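PDB 4X7R: TarM from Staphylococcus aureus subsp. aureus 21178, which belongs to the GT-B clan of glycosyltransferases (group 1 family) and is modelled with uridine-5'-diphosphate bound in a pocket. Local coordinates for residues 90-95 with 132-137; 340-345 with 448-453; 418-423 with 454-459. The protein carries 1 engineered substitution. All coordinates share one frame; numbering follows the deposited sequence.

Contact 1: residues 90-95 with 132-137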
loop_
_atom_site.group_PDB
_atom_site.type_symbol
_atom_site.label_atom_id
_atom_site.label_comp_id
_atom_site.label_asym_id
_atom_site.label_seq_id
_atom_site.Cartn_x
_atom_site.Cartn_y
_atom_site.Cartn_z
ATOM N N LYS A 90 5.455 -30.896 -21.482
ATOM C CA LYS A 90 5.171 -32.194 -22.091
ATOM C C LYS A 90 4.430 -33.072 -21.085
ATOM O O LYS A 90 3.431 -33.680 -21.456
ATOM C CB LYS A 90 6.466 -32.871 -22.574
ATOM C CG LYS A 90 6.229 -34.194 -23.326
ATOM C CD LYS A 90 7.515 -34.776 -23.918
ATOM C CE LYS A 90 7.260 -35.754 -25.052
ATOM N NZ LYS A 90 6.705 -37.054 -24.575
ATOM N N HIS A 91 4.893 -33.098 -19.809
ATOM C CA HIS A 91 4.300 -33.830 -18.682
ATOM C C HIS A 91 2.815 -33.432 -18.512
ATOM O O HIS A 91 1.951 -34.307 -18.455
ATOM C CB HIS A 91 5.107 -33.550 -17.387
ATOM C CG HIS A 91 4.473 -34.015 -16.104
ATOM N ND1 HIS A 91 3.822 -33.121 -15.229
ATOM C CD2 HIS A 91 4.429 -35.259 -15.565
ATOM C CE1 HIS A 91 3.395 -33.863 -14.217
ATOM N NE2 HIS A 91 3.737 -35.156 -14.376
ATOM N N ILE A 92 2.538 -32.100 -18.441
ATOM C CA ILE A 92 1.180 -31.549 -18.290
ATOM C C ILE A 92 0.272 -31.983 -19.473
ATOM O O ILE A 92 -0.854 -32.430 -19.242
ATOM C CB ILE A 92 1.207 -30.012 -18.038
ATOM C CG1 ILE A 92 1.953 -29.685 -16.714
ATOM C CG2 ILE A 92 -0.218 -29.405 -18.045
ATOM C CD1 ILE A 92 2.245 -28.213 -16.484
ATOM N N SER A 93 0.786 -31.872 -20.717
ATOM C CA SER A 93 0.089 -32.275 -21.944
ATOM C C SER A 93 -0.236 -33.767 -21.936
ATOM O O SER A 93 -1.322 -34.142 -22.372
ATOM C CB SER A 93 0.935 -31.971 -23.178
ATOM O OG SER A 93 1.346 -30.615 -23.210
ATOM N N GLU A 94 0.703 -34.613 -21.455
ATOM C CA GLU A 94 0.528 -36.073 -21.408
ATOM C C GLU A 94 -0.581 -36.501 -20.467
ATOM O O GLU A 94 -1.281 -37.462 -20.762
ATOM C CB GLU A 94 1.834 -36.809 -21.054
ATOM C CG GLU A 94 2.879 -36.880 -22.166
ATOM C CD GLU A 94 2.452 -37.376 -23.538
ATOM O OE1 GLU A 94 1.652 -38.339 -23.613
ATOM O OE2 GLU A 94 2.945 -36.814 -24.543
ATOM N N ARG A 95 -0.756 -35.781 -19.345
ATOM C CA ARG A 95 -1.789 -36.052 -18.342
ATOM C C ARG A 95 -3.187 -35.735 -18.870
ATOM O O ARG A 95 -4.170 -36.248 -18.335
ATOM C CB ARG A 95 -1.513 -35.276 -17.046
ATOM C CG ARG A 95 -0.229 -35.708 -16.356
ATOM C CD ARG A 95 0.148 -34.760 -15.246
ATOM N NE ARG A 95 -0.728 -34.905 -14.084
ATOM C CZ ARG A 95 -0.528 -34.299 -12.922
ATOM N NH1 ARG A 95 0.516 -33.498 -12.754
ATOM N NH2 ARG A 95 -1.370 -34.487 -11.918
ATOM N N ILE A 132 -4.693 -24.731 -14.128
ATOM C CA ILE A 132 -4.957 -26.151 -14.408
ATOM C C ILE A 132 -4.959 -26.874 -13.078
ATOM O O ILE A 132 -3.914 -26.967 -12.432
ATOM C CB ILE A 132 -4.015 -26.831 -15.442
ATOM C CG1 ILE A 132 -3.971 -26.081 -16.783
ATOM C CG2 ILE A 132 -4.397 -28.307 -15.645
ATOM C CD1 ILE A 132 -2.924 -26.659 -17.796
ATOM N N ASP A 133 -6.146 -27.332 -12.644
ATOM C CA ASP A 133 -6.327 -28.085 -11.410
ATOM C C ASP A 133 -6.381 -29.558 -11.763
ATOM O O ASP A 133 -7.151 -29.946 -12.641
ATOM C CB ASP A 133 -7.610 -27.655 -10.680
ATOM C CG ASP A 133 -7.566 -26.269 -10.091
ATOM O OD1 ASP A 133 -6.542 -25.578 -10.276
ATOM O OD2 ASP A 133 -8.547 -25.879 -9.420
ATOM N N PHE A 134 -5.511 -30.368 -11.140
ATOM C CA PHE A 134 -5.491 -31.807 -11.361
ATOM C C PHE A 134 -6.159 -32.510 -10.211
ATOM O O PHE A 134 -6.096 -32.054 -9.068
ATOM C CB PHE A 134 -4.079 -32.346 -11.612
ATOM C CG PHE A 134 -3.588 -32.149 -13.024
ATOM C CD1 PHE A 134 -4.096 -32.916 -14.068
ATOM C CD2 PHE A 134 -2.586 -31.222 -13.308
ATOM C CE1 PHE A 134 -3.638 -32.732 -15.376
ATOM C CE2 PHE A 134 -2.118 -31.051 -14.615
ATOM C CZ PHE A 134 -2.642 -31.805 -15.640
ATOM N N PHE A 135 -6.833 -33.602 -10.525
ATOM C CA PHE A 135 -7.608 -34.389 -9.573
ATOM C C PHE A 135 -7.152 -35.826 -9.496
ATOM O O PHE A 135 -6.594 -36.356 -10.461
ATOM C CB PHE A 135 -9.104 -34.339 -9.944
ATOM C CG PHE A 135 -9.689 -32.964 -9.776
ATOM C CD1 PHE A 135 -9.515 -31.992 -10.752
ATOM C CD2 PHE A 135 -10.429 -32.639 -8.647
ATOM C CE1 PHE A 135 -10.023 -30.701 -10.574
ATOM C CE2 PHE A 135 -10.953 -31.357 -8.481
ATOM C CZ PHE A 135 -10.737 -30.394 -9.442
ATOM N N LYS A 136 -7.372 -36.441 -8.323
ATOM C CA LYS A 136 -7.107 -37.857 -8.042
ATOM C C LYS A 136 -8.192 -38.303 -7.069
ATOM O O LYS A 136 -8.364 -37.697 -6.002
ATOM C CB LYS A 136 -5.687 -38.099 -7.496
ATOM C CG LYS A 136 -5.325 -39.576 -7.380
ATOM C CD LYS A 136 -3.886 -39.785 -6.935
ATOM C CE LYS A 136 -3.555 -41.254 -6.822
ATOM N NZ LYS A 136 -2.157 -41.468 -6.364
ATOM N N ASP A 137 -8.984 -39.310 -7.498
ATOM C CA ASP A 137 -10.119 -39.869 -6.773
ATOM C C ASP A 137 -11.110 -38.771 -6.352
ATOM O O ASP A 137 -11.502 -38.677 -5.188
ATOM C CB ASP A 137 -9.668 -40.836 -5.651
ATOM C CG ASP A 137 -9.304 -42.229 -6.174
ATOM O OD1 ASP A 137 -8.286 -42.351 -6.906
ATOM O OD2 ASP A 137 -10.064 -43.190 -5.892
#

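Contact 2: residues 340-345 with 448-453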
loop_
_atom_site.group_PDB
_atom_site.type_symbol
_atom_site.label_atom_id
_atom_site.label_comp_id
_atom_site.label_asym_id
_atom_site.label_seq_id
_atom_site.Cartn_x
_atom_site.Cartn_y
_atom_site.Cartn_z
ATOM N N ALA A 340 -22.970 14.652 4.346
ATOM C CA ALA A 340 -23.523 14.948 3.019
ATOM C C ALA A 340 -25.040 15.121 3.091
ATOM O O ALA A 340 -25.554 16.115 2.581
ATOM C CB ALA A 340 -23.160 13.848 2.040
ATOM N N GLU A 341 -25.736 14.206 3.810
ATOM C CA GLU A 341 -27.183 14.239 4.046
ATOM C C GLU A 341 -27.627 15.582 4.657
ATOM O O GLU A 341 -28.614 16.152 4.199
ATOM C CB GLU A 341 -27.612 13.059 4.945
ATOM C CG GLU A 341 -29.120 12.931 5.130
ATOM C CD GLU A 341 -29.583 11.768 5.986
ATOM O OE1 GLU A 341 -29.014 11.569 7.083
ATOM O OE2 GLU A 341 -30.545 11.079 5.575
ATOM N N LEU A 342 -26.878 16.089 5.663
ATOM C CA LEU A 342 -27.159 17.358 6.348
ATOM C C LEU A 342 -26.926 18.566 5.441
ATOM O O LEU A 342 -27.751 19.476 5.419
ATOM C CB LEU A 342 -26.319 17.493 7.632
ATOM C CG LEU A 342 -26.591 16.496 8.762
ATOM C CD1 LEU A 342 -25.479 16.535 9.790
ATOM C CD2 LEU A 342 -27.932 16.775 9.442
ATOM N N VAL A 343 -25.812 18.566 4.689
ATOM C CA VAL A 343 -25.431 19.638 3.761
ATOM C C VAL A 343 -26.462 19.723 2.619
ATOM O O VAL A 343 -26.967 20.814 2.340
ATOM C CB VAL A 343 -23.967 19.477 3.242
ATOM C CG1 VAL A 343 -23.570 20.622 2.325
ATOM C CG2 VAL A 343 -22.974 19.381 4.395
ATOM N N VAL A 344 -26.798 18.562 2.001
ATOM C CA VAL A 344 -27.765 18.437 0.899
ATOM C C VAL A 344 -29.189 18.850 1.324
ATOM O O VAL A 344 -29.879 19.481 0.530
ATOM C CB VAL A 344 -27.676 17.060 0.172
ATOM C CG1 VAL A 344 -28.792 16.870 -0.853
ATOM C CG2 VAL A 344 -26.315 16.885 -0.496
ATOM N N LYS A 345 -29.598 18.556 2.583
ATOM C CA LYS A 345 -30.920 18.958 3.097
ATOM C C LYS A 345 -31.077 20.480 3.293
ATOM O O LYS A 345 -32.210 20.959 3.339
ATOM C CB LYS A 345 -31.352 18.153 4.340
ATOM C CG LYS A 345 -31.810 16.725 4.013
ATOM C CD LYS A 345 -32.680 16.107 5.109
ATOM C CE LYS A 345 -34.165 16.273 4.835
ATOM N NZ LYS A 345 -35.002 15.853 5.991
ATOM N N ASP A 448 -21.638 20.639 13.153
ATOM C CA ASP A 448 -20.701 21.753 12.988
ATOM C C ASP A 448 -19.881 21.582 11.706
ATOM O O ASP A 448 -19.561 22.578 11.066
ATOM C CB ASP A 448 -19.788 21.939 14.209
ATOM C CG ASP A 448 -18.938 23.204 14.143
ATOM O OD1 ASP A 448 -19.515 24.302 13.954
ATOM O OD2 ASP A 448 -17.694 23.093 14.253
ATOM N N MET A 449 -19.595 20.333 11.299
ATOM C CA MET A 449 -18.865 20.097 10.056
ATOM C C MET A 449 -19.735 20.425 8.840
ATOM O O MET A 449 -19.240 21.036 7.888
ATOM C CB MET A 449 -18.327 18.677 9.971
ATOM C CG MET A 449 -17.259 18.549 8.937
ATOM S SD MET A 449 -16.559 16.901 8.836
ATOM C CE MET A 449 -17.457 16.329 7.631
ATOM N N ALA A 450 -21.033 20.033 8.884
ATOM C CA ALA A 450 -22.010 20.332 7.834
ATOM C C ALA A 450 -22.173 21.860 7.703
ATOM O O ALA A 450 -22.202 22.371 6.583
ATOM C CB ALA A 450 -23.348 19.680 8.154
ATOM N N ASP A 451 -22.196 22.579 8.848
ATOM C CA ASP A 451 -22.298 24.041 8.918
ATOM C C ASP A 451 -21.109 24.737 8.254
ATOM O O ASP A 451 -21.309 25.697 7.510
ATOM C CB ASP A 451 -22.431 24.519 10.380
ATOM C CG ASP A 451 -23.810 24.357 11.004
ATOM O OD1 ASP A 451 -24.799 24.182 10.242
ATOM O OD2 ASP A 451 -23.910 24.437 12.252
ATOM N N LYS A 452 -19.879 24.247 8.513
ATOM C CA LYS A 452 -18.655 24.835 7.957
ATOM C C LYS A 452 -18.502 24.588 6.468
ATOM O O LYS A 452 -18.017 25.471 5.759
ATOM C CB LYS A 452 -17.398 24.441 8.756
ATOM C CG LYS A 452 -17.441 24.905 10.222
ATOM C CD LYS A 452 -17.324 26.411 10.431
ATOM C CE LYS A 452 -17.708 26.825 11.836
ATOM N NZ LYS A 452 -16.729 26.364 12.854
ATOM N N ILE A 453 -18.958 23.418 5.984
ATOM C CA ILE A 453 -18.953 23.070 4.563
ATOM C C ILE A 453 -19.901 24.043 3.846
ATOM O O ILE A 453 -19.504 24.632 2.838
ATOM C CB ILE A 453 -19.317 21.573 4.340
ATOM C CG1 ILE A 453 -18.121 20.663 4.711
ATOM C CG2 ILE A 453 -19.795 21.305 2.891
ATOM C CD1 ILE A 453 -18.496 19.234 5.097
#

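Contact 3: residues 418-423 with 454-459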
loop_
_atom_site.group_PDB
_atom_site.type_symbol
_atom_site.label_atom_id
_atom_site.label_comp_id
_atom_site.label_asym_id
_atom_site.label_seq_id
_atom_site.Cartn_x
_atom_site.Cartn_y
_atom_site.Cartn_z
ATOM N N PRO A 418 -9.240 24.343 0.439
ATOM C CA PRO A 418 -9.248 24.282 1.916
ATOM C C PRO A 418 -9.873 23.008 2.456
ATOM O O PRO A 418 -10.731 22.405 1.809
ATOM C CB PRO A 418 -10.012 25.545 2.335
ATOM C CG PRO A 418 -10.859 25.903 1.151
ATOM C CD PRO A 418 -10.136 25.409 -0.075
ATOM N N VAL A 419 -9.397 22.583 3.628
ATOM C CA VAL A 419 -9.861 21.367 4.294
ATOM C C VAL A 419 -10.769 21.688 5.484
ATOM O O VAL A 419 -10.490 22.609 6.258
ATOM C CB VAL A 419 -8.663 20.477 4.726
ATOM C CG1 VAL A 419 -9.137 19.184 5.381
ATOM C CG2 VAL A 419 -7.755 20.166 3.546
ATOM N N VAL A 420 -11.860 20.912 5.604
ATOM C CA VAL A 420 -12.789 20.860 6.732
ATOM C C VAL A 420 -12.547 19.422 7.306
ATOM O O VAL A 420 -12.857 18.420 6.663
ATOM C CB VAL A 420 -14.258 21.169 6.347
ATOM C CG1 VAL A 420 -15.147 21.196 7.588
ATOM C CG2 VAL A 420 -14.356 22.513 5.616
ATOM N N ALA A 421 -11.850 19.346 8.443
ATOM C CA ALA A 421 -11.426 18.096 9.033
ATOM C C ALA A 421 -11.746 17.954 10.506
ATOM O O ALA A 421 -11.705 18.938 11.244
ATOM C CB ALA A 421 -9.927 17.936 8.837
ATOM N N PHE A 422 -11.996 16.701 10.951
ATOM C CA PHE A 422 -12.162 16.429 12.371
ATOM C C PHE A 422 -10.777 16.604 13.019
ATOM O O PHE A 422 -9.791 16.117 12.456
ATOM C CB PHE A 422 -12.715 15.007 12.618
ATOM C CG PHE A 422 -14.195 14.802 12.354
ATOM C CD1 PHE A 422 -15.110 15.825 12.578
ATOM C CD2 PHE A 422 -14.676 13.570 11.925
ATOM C CE1 PHE A 422 -16.483 15.625 12.360
ATOM C CE2 PHE A 422 -16.050 13.370 11.707
ATOM C CZ PHE A 422 -16.945 14.397 11.932
ATOM N N ASP A 423 -10.690 17.367 14.136
ATOM C CA ASP A 423 -9.435 17.600 14.857
ATOM C C ASP A 423 -9.069 16.304 15.602
ATOM O O ASP A 423 -9.546 16.073 16.713
ATOM C CB ASP A 423 -9.551 18.802 15.838
ATOM C CG ASP A 423 -8.200 19.283 16.375
ATOM O OD1 ASP A 423 -7.192 18.552 16.212
ATOM O OD2 ASP A 423 -8.149 20.378 16.960
ATOM N N LEU A 454 -21.116 24.260 4.421
ATOM C CA LEU A 454 -22.138 25.157 3.885
ATOM C C LEU A 454 -21.657 26.602 3.787
ATOM O O LEU A 454 -21.825 27.208 2.735
ATOM C CB LEU A 454 -23.450 25.048 4.670
ATOM C CG LEU A 454 -24.290 23.810 4.381
ATOM C CD1 LEU A 454 -25.204 23.496 5.541
ATOM C CD2 LEU A 454 -25.074 23.960 3.094
ATOM N N GLN A 455 -21.015 27.134 4.851
ATOM C CA GLN A 455 -20.430 28.483 4.863
ATOM C C GLN A 455 -19.407 28.586 3.717
ATOM O O GLN A 455 -19.489 29.495 2.899
ATOM C CB GLN A 455 -19.700 28.768 6.197
ATOM C CG GLN A 455 -20.588 28.978 7.419
ATOM C CD GLN A 455 -19.783 29.098 8.702
ATOM O OE1 GLN A 455 -18.728 29.748 8.761
ATOM N NE2 GLN A 455 -20.283 28.493 9.772
ATOM N N LEU A 456 -18.493 27.610 3.636
ATOM C CA LEU A 456 -17.425 27.557 2.644
ATOM C C LEU A 456 -17.890 27.391 1.181
ATOM O O LEU A 456 -17.434 28.170 0.337
ATOM C CB LEU A 456 -16.355 26.535 3.070
ATOM C CG LEU A 456 -14.866 26.940 3.022
ATOM C CD1 LEU A 456 -14.626 28.351 3.494
ATOM C CD2 LEU A 456 -14.018 25.990 3.858
ATOM N N VAL A 457 -18.816 26.433 0.882
ATOM C CA VAL A 457 -19.339 26.220 -0.489
ATOM C C VAL A 457 -20.115 27.419 -1.028
ATOM O O VAL A 457 -20.189 27.585 -2.248
ATOM C CB VAL A 457 -20.161 24.918 -0.732
ATOM C CG1 VAL A 457 -19.297 23.676 -0.735
ATOM C CG2 VAL A 457 -21.354 24.785 0.211
ATOM N N ASN A 458 -20.738 28.209 -0.130
ATOM C CA ASN A 458 -21.571 29.369 -0.469
ATOM C C ASN A 458 -20.868 30.728 -0.329
ATOM O O ASN A 458 -21.529 31.764 -0.361
ATOM C CB ASN A 458 -22.873 29.333 0.330
ATOM C CG ASN A 458 -23.814 28.257 -0.137
ATOM O OD1 ASN A 458 -24.461 28.372 -1.181
ATOM N ND2 ASN A 458 -23.907 27.183 0.619
ATOM N N ASN A 459 -19.532 30.725 -0.204
ATOM C CA ASN A 459 -18.733 31.945 -0.085
ATOM C C ASN A 459 -17.460 31.785 -0.928
ATOM O O ASN A 459 -16.492 31.154 -0.487
ATOM C CB ASN A 459 -18.432 32.251 1.386
ATOM C CG ASN A 459 -17.961 33.650 1.659
ATOM O OD1 ASN A 459 -17.172 34.230 0.910
ATOM N ND2 ASN A 459 -18.383 34.197 2.784
#

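Contact 1: residues 90-95 with 132-137
Arg95 lays its guanidinium flat over one face of the Phe134 ring, and this stack is the tight part of the contact between helix 86-95 and strand 129-136 of the long antiparallel sheet. The two planes differ by 13°, and Arg95 CZ sits 3.8 Å from the Phe134 centroid, well over the face: a cation-pi interaction. The closest pair is Arg95 NH2 and Phe134 CG, at 3.4 Å. A bend in the arginine at chi3 (73°) swings the group over the ring, while Arg95 CB already rests 3.7 Å from Phe134 CE1.

Beside the stack, Ile92 turns its CG2 branch to Ile132 CD1 at 3.9 Å and to Phe134 CZ at 4.2 Å. Ile92 O lies at the edge of the same ring, near its plane. Phe144 of strand 139-147 also packs on Ile92, and Ala121 of strand 119-126 on Phe134.

The solvent side of the helix is looser. Lys90 and Glu94 are exposed there, joined by a long salt bridge (Lys90 NZ to Glu94 OE2, 3.8 Å), and neither meets the strand.

No hydrogen bond crosses between the segments. Arg95 NH1 forms a salt bridge with Glu142 instead, so the ring under its face and the carboxylate of Glu142 together fix how the guanidinium is turned.

Contact 2: residues 340-345 with 448-453
Val343 presses against Ala450 where helix 333-346 meets helix 446-457, two helices that pack together beside the parallel sheet of the C-terminal Rossmann-like domain of this GT-B protein. The axes of the two short segments come within 8.9 Å at an angle of 47°, and the alpha carbons of Val343 and Ala450 are 5.4 Å apart. The methyl side chain of Ala450 suits so near an approach, since it puts little bulk between the backbones.

Val343 is worth following outward. Its CB points at the other helix and forks into two methyls that take different neighbours. CG2, beside the backbone N, settles on the Ala450 backbone, with Val343 CG2 3.7 Å from Ala450 CA and, on the same residue, 3.8 Å from the carbonyl O. It also reaches toward the next turn, where Val343 CG2 is 4.0 Å from Ile453 CG2. CG1, anti to the backbone N (chi1 -178°), heads for that turn as well: Val343 CG1 lies 3.9 Å from Ile453 CG2, and Leu454 packs on the same methyl. The side chains of Val343 and Ile453 cross at about a right angle. Ile453 itself continues down to Leu395 and Val397 of strand 395-398, which ties the helix pair to the sheet.

No hydrogen bond links the two segments, and the side chains that meet are all apolar. Lys452 and Asp448 keep their long salt bridge away from helix 333-346. At the partly exposed margin Leu342 closes the interface over the alanine methyl, which lies 3.7 Å from Leu342 CB, and Leu342 CD1 also leans on it, 4.1 Å from Ala450 CB.

Contact 3: residues 418-423 with 454-459
In the Rossmann-like sheet of the C-terminal domain, strand 419-422 runs between strands 395-398 and 438-441, and the end of helix 446-457 covers its start through Leu456, which touches Pro418 and Val420. One methyl does the work: Leu456 CD2 lies 3.9 Å from Val420 CG2 and 4.2 Å from Pro418 CG. Leu456 and Val420 run alongside each other in opposite directions, whereas the proline ring meets the leucine at a slant. The chi1 of Leu456, -132°, is off the staggered positions. Leu395 of the neighbouring strand touches both Val420 and Leu456, so the leucine rests on two adjacent strands.

Just beyond, the helix ends. Asn458, the first residue to leave helical geometry, folds its amide back to Leu454: Asn458 ND2 donates to Leu454 O over 3.0 Å with an N-H...O angle of 161°. The backbone Asn458 N bonds the same oxygen at 3.2 Å, from the opposite face of the carbonyl plane. Lys319 and Asp347 bond the two ends of the Asn458 amide, and Asn459 OD1 caps Leu462 N at the start of the next helix.

The chemistry divides cleanly: the join between strand and helix rests on shape and apolar burial alone, while hydrogen bonds from Asn458 and Asn459 fix the turn between the two helices.

Overall arrangement
All three contacts are mainly buried, but they lie in two distant regions. Contact 1, where a helix packs on the antiparallel sheet, is centred about 61 Å from contact 2 and 62 Å from contact 3, on the opposite side of the chain's centre. Contacts 2 and 3, with centres about 9 Å apart, share helix 446-457: one turns it toward a second helix, the other toward the parallel sheet. Met449, on the 448-453 segment, packs on Val420 and Phe422, and Val343 of contact 2 reaches Leu454. Their side-chain contacts are purely aliphatic, as suits packing between helices and sheet in an alpha/beta domain. In contact 1 a partly exposed arginine adds a cation-pi stack.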